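Local coordinates for protein 6-aminohexanoate-dimer hydrolase (Bacillus anthracis, PDB 4GB7) that probably hydrolyses amide bonds in 6-aminohexanoate dimers, the nylon oligomer by-product, using the serine-based machinery of the beta-lactamase family, at residues H136-L141 and H391-N395; Y168-L172 and W259-I264; S191-H197 and E236-A241. The contacts are given in a common frame with arbitrary orientation. Where two conformers were deposited one is given. Numbering follows the deposited sequence.

Contact 1. Residues H136-L141 and H391-N395; sequences HGMASL and HFSSN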
loop_
_atom_site.group_PDB
_atom_site.type_symbol
_atom_site.label_atom_id
_atom_site.label_comp_id
_atom_site.label_asym_id
_atom_site.label_seq_id
_atom_site.Cartn_x
_atom_site.Cartn_y
_atom_site.Cartn_z
ATOM N N HIS A 136 5.315 3.464 -10.264
ATOM C CA HIS A 136 5.929 2.231 -9.770
ATOM C C HIS A 136 4.892 1.381 -9.122
ATOM O O HIS A 136 3.938 1.896 -8.545
ATOM C CB HIS A 136 6.931 2.649 -8.688
ATOM C CG HIS A 136 7.924 1.571 -8.310
ATOM N ND1 HIS A 136 7.611 0.519 -7.534
ATOM C CD2 HIS A 136 9.275 1.445 -8.639
ATOM C CE1 HIS A 136 8.718 -0.247 -7.364
ATOM N NE2 HIS A 136 9.731 0.307 -8.065
ATOM N N GLY A 137 5.038 0.066 -9.191
ATOM C CA GLY A 137 4.196 -0.833 -8.381
ATOM C C GLY A 137 4.362 -0.562 -6.897
ATOM O O GLY A 137 5.406 -0.201 -6.445
HETATM N N MSE A 138 3.284 -0.667 -6.143
HETATM C CA MSE A 138 3.346 -0.406 -4.711
HETATM C C MSE A 138 2.728 -1.519 -3.837
HETATM O O MSE A 138 2.659 -1.366 -2.623
HETATM C CB MSE A 138 2.628 0.920 -4.412
HETATM C CG MSE A 138 3.157 2.069 -5.183
HETATM SE SE MSE A 138 2.550 3.769 -4.534
HETATM C CE MSE A 138 0.688 3.572 -4.531
ATOM N N ALA A 139 2.295 -2.616 -4.453
ATOM C CA ALA A 139 1.758 -3.751 -3.734
ATOM C C ALA A 139 0.709 -3.232 -2.743
ATOM O O ALA A 139 -0.146 -2.471 -3.144
ATOM C CB ALA A 139 2.864 -4.562 -3.060
ATOM N N SER A 140 0.792 -3.565 -1.464
ATOM C CA SER A 140 -0.289 -3.263 -0.506
ATOM C C SER A 140 -0.348 -1.798 -0.039
ATOM O O SER A 140 -1.232 -1.447 0.714
ATOM C CB SER A 140 -0.186 -4.183 0.738
ATOM O OG SER A 140 -0.537 -5.523 0.450
ATOM N N LEU A 141 0.544 -0.923 -0.509
ATOM C CA LEU A 141 0.395 0.507 -0.230
ATOM C C LEU A 141 -0.966 1.016 -0.703
ATOM O O LEU A 141 -1.458 1.941 -0.148
ATOM C CB LEU A 141 1.485 1.354 -0.837
ATOM C CG LEU A 141 2.765 1.495 -0.034
ATOM C CD1 LEU A 141 3.209 0.328 0.793
ATOM C CD2 LEU A 141 3.881 2.107 -0.864
ATOM N N HIS A 391 9.319 4.681 0.049
ATOM C CA HIS A 391 10.378 3.726 -0.296
ATOM C C HIS A 391 9.792 2.750 -1.266
ATOM O O HIS A 391 8.826 2.024 -0.893
ATOM C CB HIS A 391 10.858 3.033 0.997
ATOM C CG HIS A 391 12.198 2.370 0.895
ATOM N ND1 HIS A 391 12.974 2.205 1.970
ATOM C CD2 HIS A 391 12.846 1.803 -0.153
ATOM C CE1 HIS A 391 14.129 1.607 1.604
ATOM N NE2 HIS A 391 14.051 1.350 0.300
ATOM N N PHE A 392 10.295 2.748 -2.504
ATOM C CA PHE A 392 9.866 1.829 -3.538
ATOM C C PHE A 392 11.006 0.939 -3.908
ATOM O O PHE A 392 12.141 1.438 -4.022
ATOM C CB PHE A 392 9.450 2.516 -4.848
ATOM C CG PHE A 392 8.253 3.382 -4.794
ATOM C CD1 PHE A 392 7.308 3.306 -3.770
ATOM C CD2 PHE A 392 8.017 4.228 -5.897
ATOM C CE1 PHE A 392 6.190 4.151 -3.821
ATOM C CE2 PHE A 392 6.900 5.041 -5.944
ATOM C CZ PHE A 392 5.979 4.979 -4.910
ATOM N N SER A 393 10.706 -0.343 -4.140
ATOM C CA SER A 393 11.747 -1.317 -4.443
ATOM C C SER A 393 11.211 -2.333 -5.426
ATOM O O SER A 393 10.011 -2.428 -5.700
ATOM C CB SER A 393 12.298 -2.014 -3.178
ATOM O OG SER A 393 12.628 -1.111 -2.141
ATOM N N SER A 394 12.130 -3.124 -5.947
ATOM C CA SER A 394 11.756 -4.306 -6.696
ATOM C C SER A 394 12.643 -5.479 -6.278
ATOM O O SER A 394 13.432 -6.031 -7.083
ATOM C CB SER A 394 11.778 -3.976 -8.179
ATOM O OG SER A 394 12.962 -3.320 -8.568
ATOM N N ASN A 395 12.480 -5.843 -5.002
ATOM C CA ASN A 395 13.304 -6.839 -4.321
ATOM C C ASN A 395 12.514 -8.112 -4.194
ATOM O O ASN A 395 11.681 -8.233 -3.286
ATOM C CB ASN A 395 13.738 -6.274 -2.977
ATOM C CG ASN A 395 14.847 -7.034 -2.317
ATOM O OD1 ASN A 395 15.598 -7.761 -2.953
ATOM N ND2 ASN A 395 15.013 -6.781 -0.996
#
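No backbone hydrogen bond joins these two segments. H136-G137 is a weakly bonded bit of strand that runs into a loop, H391-S393 is the end of a strand, and the closest CA atoms, M138 to F392, are 7.0 Å apart. The loop turns tightly through A139, whose phi/psi of 49/-127 is unusual for a residue with a side chain; M138 O then accepts a 3.0 Å hydrogen bond from L141 N.

Side chains bridge the gap, and F392 does most of the work. Its CB sits almost squarely over the H136 imidazole, 3.7 Å from the ring centroid, a CH-pi contact; the two rings lie near parallel but slid apart, with centroids 4.9 Å apart. M138, modelled as selenomethionine, adds an oblique Met-aromatic contact, SE lying 3.7 Å from F392 CZ, while L141 CD2 meets the ring edge at F392 CE1, 4.3 Å away. Within its own segment, H136 ND1 donates a 2.6 Å hydrogen bond to G137 O; across the gap, the ring edge at H136 CE1 comes within 3.0 Å of S393 O. D111 takes H136 NE2 and also reaches S394.

The loop carries S140, whose OG is hydrogen-bonded to K143 and Y249, consistent with the SxxK nucleophile of serine beta-lactamases; a nitrate ion, probably from the crystallisation liquor, is hydrogen-bonded to S140 OG. Around the contact, strand 136-137 is the outermost member of a four-stranded sheet beside 303-305, strand 387-393 runs between 110-117 and 377-382 in the five-stranded sheet, and M310 of helix 307-318 packs on both M138 and F392.

Contact 2. Residues Y168-L172 and W259-I264; sequences YIKEL and WIIRTI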
loop_
_atom_site.group_PDB
_atom_site.type_symbol
_atom_site.label_atom_id
_atom_site.label_comp_id
_atom_site.label_asym_id
_atom_site.label_seq_id
_atom_site.Cartn_x
_atom_site.Cartn_y
_atom_site.Cartn_z
ATOM N N TYR A 168 -24.509 -3.961 1.749
ATOM C CA TYR A 168 -24.258 -3.151 0.594
ATOM C C TYR A 168 -24.015 -3.975 -0.648
ATOM O O TYR A 168 -24.320 -3.514 -1.746
ATOM C CB TYR A 168 -23.075 -2.225 0.841
ATOM C CG TYR A 168 -23.281 -1.362 2.042
ATOM C CD1 TYR A 168 -24.274 -0.387 2.046
ATOM C CD2 TYR A 168 -22.576 -1.574 3.214
ATOM C CE1 TYR A 168 -24.479 0.399 3.160
ATOM C CE2 TYR A 168 -22.775 -0.803 4.337
ATOM C CZ TYR A 168 -23.769 0.156 4.325
ATOM O OH TYR A 168 -23.990 0.958 5.423
ATOM N N ILE A 169 -23.427 -5.175 -0.475
ATOM C CA ILE A 169 -23.139 -6.066 -1.601
ATOM C C ILE A 169 -24.028 -7.316 -1.474
ATOM O O ILE A 169 -23.687 -8.266 -0.797
ATOM C CB ILE A 169 -21.652 -6.480 -1.641
ATOM C CG1 ILE A 169 -20.715 -5.249 -1.526
ATOM C CG2 ILE A 169 -21.445 -7.323 -2.902
ATOM C CD1 ILE A 169 -20.836 -4.233 -2.636
ATOM N N LYS A 170 -25.209 -7.304 -2.094
ATOM C CA LYS A 170 -26.129 -8.411 -1.900
ATOM C C LYS A 170 -25.568 -9.727 -2.447
ATOM O O LYS A 170 -25.909 -10.799 -1.952
ATOM C CB LYS A 170 -27.474 -8.092 -2.503
ATOM C CG LYS A 170 -27.508 -7.942 -4.013
ATOM C CD LYS A 170 -28.828 -7.288 -4.422
ATOM C CE LYS A 170 -29.224 -7.631 -5.834
ATOM N NZ LYS A 170 -30.648 -7.241 -5.985
ATOM N N GLU A 171 -24.698 -9.635 -3.455
ATOM C CA GLU A 171 -23.974 -10.808 -3.975
ATOM C C GLU A 171 -23.154 -11.568 -2.949
ATOM O O GLU A 171 -22.882 -12.779 -3.151
ATOM C CB GLU A 171 -23.039 -10.404 -5.143
ATOM C CG GLU A 171 -23.758 -9.814 -6.335
ATOM C CD GLU A 171 -23.875 -8.304 -6.288
ATOM O OE1 GLU A 171 -23.866 -7.725 -5.189
ATOM O OE2 GLU A 171 -23.994 -7.697 -7.369
ATOM N N LEU A 172 -22.783 -10.893 -1.860
ATOM C CA LEU A 172 -21.983 -11.495 -0.791
ATOM C C LEU A 172 -22.813 -11.985 0.398
ATOM O O LEU A 172 -22.253 -12.416 1.422
ATOM C CB LEU A 172 -20.915 -10.513 -0.299
ATOM C CG LEU A 172 -19.700 -10.291 -1.212
ATOM C CD1 LEU A 172 -18.739 -9.308 -0.579
ATOM C CD2 LEU A 172 -19.006 -11.620 -1.512
ATOM N N TRP A 259 -15.401 -2.894 -3.408
ATOM C CA TRP A 259 -16.666 -3.230 -4.029
ATOM C C TRP A 259 -17.777 -2.387 -3.457
ATOM O O TRP A 259 -18.592 -1.857 -4.190
ATOM C CB TRP A 259 -16.944 -4.723 -3.862
ATOM C CG TRP A 259 -18.010 -5.321 -4.724
ATOM C CD1 TRP A 259 -18.874 -4.691 -5.632
ATOM C CD2 TRP A 259 -18.315 -6.735 -4.813
ATOM N NE1 TRP A 259 -19.686 -5.616 -6.262
ATOM C CE2 TRP A 259 -19.413 -6.871 -5.782
ATOM C CE3 TRP A 259 -17.816 -7.868 -4.197
ATOM C CZ2 TRP A 259 -19.932 -8.104 -6.117
ATOM C CZ3 TRP A 259 -18.349 -9.108 -4.535
ATOM C CH2 TRP A 259 -19.394 -9.220 -5.467
ATOM N N ILE A 260 -17.743 -2.148 -2.157
ATOM C CA ILE A 260 -18.694 -1.254 -1.519
ATOM C C ILE A 260 -18.569 0.178 -2.063
ATOM O O ILE A 260 -19.573 0.808 -2.415
ATOM C CB ILE A 260 -18.530 -1.258 0.007
ATOM C CG1 ILE A 260 -18.884 -2.650 0.561
ATOM C CG2 ILE A 260 -19.393 -0.194 0.679
ATOM C CD1 ILE A 260 -18.516 -2.872 1.999
ATOM N N ILE A 261 -17.341 0.680 -2.166
ATOM C CA ILE A 261 -17.125 2.010 -2.754
ATOM C C ILE A 261 -17.809 2.116 -4.122
ATOM O O ILE A 261 -18.528 3.099 -4.408
ATOM C CB ILE A 261 -15.631 2.339 -2.866
ATOM C CG1 ILE A 261 -15.006 2.477 -1.465
ATOM C CG2 ILE A 261 -15.380 3.630 -3.671
ATOM C CD1 ILE A 261 -13.501 2.553 -1.446
ATOM N N ARG A 262 -17.553 1.136 -4.982
ATOM C CA ARG A 262 -18.054 1.177 -6.351
ATOM C C ARG A 262 -19.567 1.133 -6.358
ATOM O O ARG A 262 -20.214 1.875 -7.076
ATOM C CB ARG A 262 -17.489 0.042 -7.167
ATOM C CG ARG A 262 -15.974 0.042 -7.397
ATOM C CD ARG A 262 -15.514 -1.244 -8.053
ATOM N NE ARG A 262 -14.051 -1.335 -8.058
ATOM C CZ ARG A 262 -13.321 -2.171 -7.323
ATOM N NH1 ARG A 262 -13.879 -3.159 -6.616
ATOM N NH2 ARG A 262 -12.003 -2.133 -7.396
ATOM N N THR A 263 -20.129 0.250 -5.559
ATOM C CA THR A 263 -21.571 0.108 -5.498
ATOM C C THR A 263 -22.266 1.350 -4.979
ATOM O O THR A 263 -23.295 1.803 -5.569
ATOM C CB THR A 263 -21.952 -1.111 -4.643
ATOM O OG1 THR A 263 -21.424 -2.282 -5.259
ATOM C CG2 THR A 263 -23.483 -1.269 -4.552
ATOM N N ILE A 264 -21.775 1.864 -3.848
ATOM C CA ILE A 264 -22.339 3.125 -3.264
ATOM C C ILE A 264 -22.249 4.345 -4.206
ATOM O O ILE A 264 -23.207 5.080 -4.380
ATOM C CB ILE A 264 -21.734 3.442 -1.887
ATOM C CG1 ILE A 264 -22.143 2.369 -0.859
ATOM C CG2 ILE A 264 -22.057 4.865 -1.422
ATOM C CD1 ILE A 264 -23.559 2.448 -0.356
HETATM O O HOH W 1 -21.821 -5.612 -8.193
HETATM O O HOH W 2 -23.409 -4.815 -5.137
#
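W259, I169 and Y168 bury the most surface here. I169 is central: its CG2 methyl sits over the face of the W259 six-membered ring, 3.5 Å from the centroid and 8° off the normal, a well-formed CH-pi contact. Its other branch runs along the helix, with I169 CG1 3.8 Å from I260 CG1 and I169 CD1 3.3 Å from T263 OG1. W259 reaches further along the loop, where E171 CB lies 3.8 Å from W259 CH2 and L172 CG 3.8 Å from W259 CZ3. Y231 of helix 230-235 stacks on the same indole.

Y168 covers the next turn of the helix. Its CD1 is 3.8 Å from I264 CD1 and its CB 4.2 Å from I260 CG2; the hydroxyl goes elsewhere, to the backbone N of D160.

No direct hydrogen bond crosses between the segments. Two waters carry the polar link instead: one donates to E171 OE2 (3.1 Å) and accepts from W259 NE1 (2.9 Å), the other donates to E171 OE1 (2.9 Å) and lies 3.2 Å from T263 OG1. The loop 168-172 is thus fixed to helix 251-265 mainly by apolar and CH-pi packing, with the E171 carboxylate linked to it through two waters.

Contact 3. Residues S191-H197 and E236-A241; sequences SVEYPTH and EAKETA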
loop_
_atom_site.group_PDB
_atom_site.type_symbol
_atom_site.label_atom_id
_atom_site.label_comp_id
_atom_site.label_asym_id
_atom_site.label_seq_id
_atom_site.Cartn_x
_atom_site.Cartn_y
_atom_site.Cartn_z
ATOM N N SER A 191 -11.115 -13.688 8.866
ATOM C CA SER A 191 -10.216 -14.851 8.738
ATOM C C SER A 191 -10.769 -15.750 7.642
ATOM O O SER A 191 -11.840 -16.389 7.803
ATOM C CB SER A 191 -10.111 -15.587 10.069
ATOM O OG SER A 191 -9.406 -14.856 11.062
ATOM N N VAL A 192 -10.044 -15.819 6.546
ATOM C CA VAL A 192 -10.509 -16.470 5.356
ATOM C C VAL A 192 -9.363 -17.188 4.657
ATOM O O VAL A 192 -8.221 -16.696 4.611
ATOM C CB VAL A 192 -11.102 -15.410 4.382
ATOM C CG1 VAL A 192 -11.023 -15.826 2.935
ATOM C CG2 VAL A 192 -12.540 -15.037 4.784
ATOM N N GLU A 193 -9.687 -18.346 4.091
ATOM C CA GLU A 193 -8.768 -19.093 3.227
ATOM C C GLU A 193 -9.462 -19.302 1.863
ATOM O O GLU A 193 -10.723 -19.333 1.778
ATOM C CB GLU A 193 -8.361 -20.444 3.882
ATOM C CG GLU A 193 -9.508 -21.467 3.994
ATOM C CD GLU A 193 -9.128 -22.851 4.567
ATOM O OE1 GLU A 193 -10.031 -23.645 4.827
ATOM O OE2 GLU A 193 -7.932 -23.120 4.750
ATOM N N TYR A 194 -8.653 -19.463 0.832
ATOM C CA TYR A 194 -9.113 -19.713 -0.504
ATOM C C TYR A 194 -8.489 -21.016 -0.959
ATOM O O TYR A 194 -7.402 -21.408 -0.461
ATOM C CB TYR A 194 -8.633 -18.611 -1.481
ATOM C CG TYR A 194 -8.908 -17.171 -1.031
ATOM C CD1 TYR A 194 -10.127 -16.561 -1.278
ATOM C CD2 TYR A 194 -7.961 -16.438 -0.375
ATOM C CE1 TYR A 194 -10.356 -15.257 -0.889
ATOM C CE2 TYR A 194 -8.175 -15.140 0.010
ATOM C CZ TYR A 194 -9.404 -14.558 -0.231
ATOM O OH TYR A 194 -9.658 -13.256 0.132
ATOM N N PRO A 195 -9.122 -21.667 -1.940
ATOM C CA PRO A 195 -8.440 -22.760 -2.606
ATOM C C PRO A 195 -7.152 -22.290 -3.256
ATOM O O PRO A 195 -6.997 -21.113 -3.543
ATOM C CB PRO A 195 -9.427 -23.200 -3.699
ATOM C CG PRO A 195 -10.746 -22.623 -3.321
ATOM C CD PRO A 195 -10.477 -21.426 -2.474
ATOM N N THR A 196 -6.223 -23.207 -3.475
ATOM C CA THR A 196 -5.044 -22.898 -4.277
ATOM C C THR A 196 -5.268 -23.084 -5.780
ATOM O O THR A 196 -4.557 -22.484 -6.572
ATOM C CB THR A 196 -3.836 -23.758 -3.876
ATOM O OG1 THR A 196 -4.077 -25.134 -4.189
ATOM C CG2 THR A 196 -3.498 -23.592 -2.395
ATOM N N HIS A 197 -6.233 -23.921 -6.187
ATOM C CA HIS A 197 -6.414 -24.275 -7.618
ATOM C C HIS A 197 -5.132 -24.798 -8.229
ATOM O O HIS A 197 -4.845 -24.610 -9.406
ATOM C CB HIS A 197 -6.978 -23.078 -8.389
ATOM C CG HIS A 197 -8.289 -22.614 -7.835
ATOM N ND1 HIS A 197 -9.412 -23.344 -7.957
ATOM C CD2 HIS A 197 -8.624 -21.496 -7.082
ATOM C CE1 HIS A 197 -10.421 -22.732 -7.303
ATOM N NE2 HIS A 197 -9.950 -21.586 -6.790
ATOM N N GLU A 236 -15.281 -17.390 -3.301
ATOM C CA GLU A 236 -14.624 -18.641 -2.908
ATOM C C GLU A 236 -14.133 -18.673 -1.440
ATOM O O GLU A 236 -13.636 -19.711 -0.980
ATOM C CB GLU A 236 -13.397 -18.908 -3.813
ATOM C CG GLU A 236 -13.734 -19.281 -5.246
ATOM C CD GLU A 236 -12.591 -19.964 -5.957
ATOM O OE1 GLU A 236 -11.442 -19.924 -5.467
ATOM O OE2 GLU A 236 -12.844 -20.545 -7.026
ATOM N N ALA A 237 -14.249 -17.546 -0.723
ATOM C CA ALA A 237 -13.739 -17.421 0.646
ATOM C C ALA A 237 -14.371 -18.438 1.561
ATOM O O ALA A 237 -15.600 -18.637 1.526
ATOM C CB ALA A 237 -13.975 -16.017 1.202
ATOM N N LYS A 238 -13.520 -19.072 2.361
ATOM C CA LYS A 238 -13.957 -19.999 3.397
ATOM C C LYS A 238 -13.513 -19.450 4.754
ATOM O O LYS A 238 -12.305 -19.195 4.995
ATOM C CB LYS A 238 -13.376 -21.393 3.180
ATOM C CG LYS A 238 -13.868 -22.408 4.182
ATOM C CD LYS A 238 -13.038 -23.689 4.189
ATOM C CE LYS A 238 -12.990 -24.301 5.585
ATOM N NZ LYS A 238 -12.408 -23.372 6.599
ATOM N N GLU A 239 -14.473 -19.274 5.651
ATOM C CA GLU A 239 -14.198 -18.684 6.965
ATOM C C GLU A 239 -13.401 -19.668 7.871
ATOM O O GLU A 239 -13.743 -20.854 7.978
ATOM C CB GLU A 239 -15.525 -18.309 7.635
ATOM C CG GLU A 239 -15.348 -17.589 8.960
ATOM C CD GLU A 239 -16.650 -17.204 9.615
ATOM O OE1 GLU A 239 -17.376 -16.388 9.022
ATOM O OE2 GLU A 239 -16.919 -17.682 10.749
ATOM N N THR A 240 -12.348 -19.171 8.510
ATOM C CA THR A 240 -11.518 -19.988 9.354
ATOM C C THR A 240 -11.548 -19.529 10.804
ATOM O O THR A 240 -11.071 -20.220 11.663
ATOM C CB THR A 240 -10.071 -19.988 8.851
ATOM O OG1 THR A 240 -9.584 -18.661 8.821
ATOM C CG2 THR A 240 -9.975 -20.605 7.425
ATOM N N ALA A 241 -12.081 -18.341 11.068
ATOM C CA ALA A 241 -12.357 -17.891 12.426
ATOM C C ALA A 241 -13.422 -16.818 12.376
ATOM O O ALA A 241 -13.665 -16.241 11.321
ATOM C CB ALA A 241 -11.123 -17.413 13.160
HETATM O O HOH W 3 -13.740 -13.963 9.780
#
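A very short His-carboxylate hydrogen bond, H197 NE2 to E236 OE1 at 2.6 Å and nearly straight, ties the segments together beyond the paired part, after the first strand and before the second. H197 takes left-handed helical torsions (54/32), and its ND1 is bound by D225, so the imidazole is held at both nitrogens.

The strands themselves run antiparallel. E193 and K238 form a hydrogen-bonded pair, with E193 N to K238 O and K238 N to E193 O both 2.9 Å; V192 faces E239 in a non-hydrogen-bonded pair. T240 N still reaches S191 O at 2.9 Å, but the chain turns a corner at T240, and beyond it a water spans S191 N and A241 O, 2.8 Å from each.

The two faces differ. On one, K238 NZ makes a salt bridge to E193 OE1 (3.0 Å, weak as a hydrogen bond), and E193 CG touches T240 CG2 at 3.6 Å. On the other, V192 CG1 meets A237 CB at 3.4 Å, and V192, A237 and Y194 all pack on F177 of helix 176-179.

This is a small two-stranded antiparallel ribbon laid over helices, in what is probably the mainly helical region of a beta-lactamase-type fold.

Overall arrangement
Contact 1 is the central one, its centre 8 Å from that of the chain; contacts 2 and 3 each lie 22 Å out. Its centre is 28 Å from contact 2 and 26 Å from contact 3, with nearest atoms about 12 Å away in both cases. Contacts 2 and 3 are closer neighbours, 20 Å between centres and about 7 Å between nearest atoms, and strand 238-241 leads on to helix 251-265. The short link between them carries Y249, which hydrogen-bonds S140 in contact 1, and N250, which holds Y194 in contact 3. That link thus reaches the probable active site at S140, although neither contact touches contact 1.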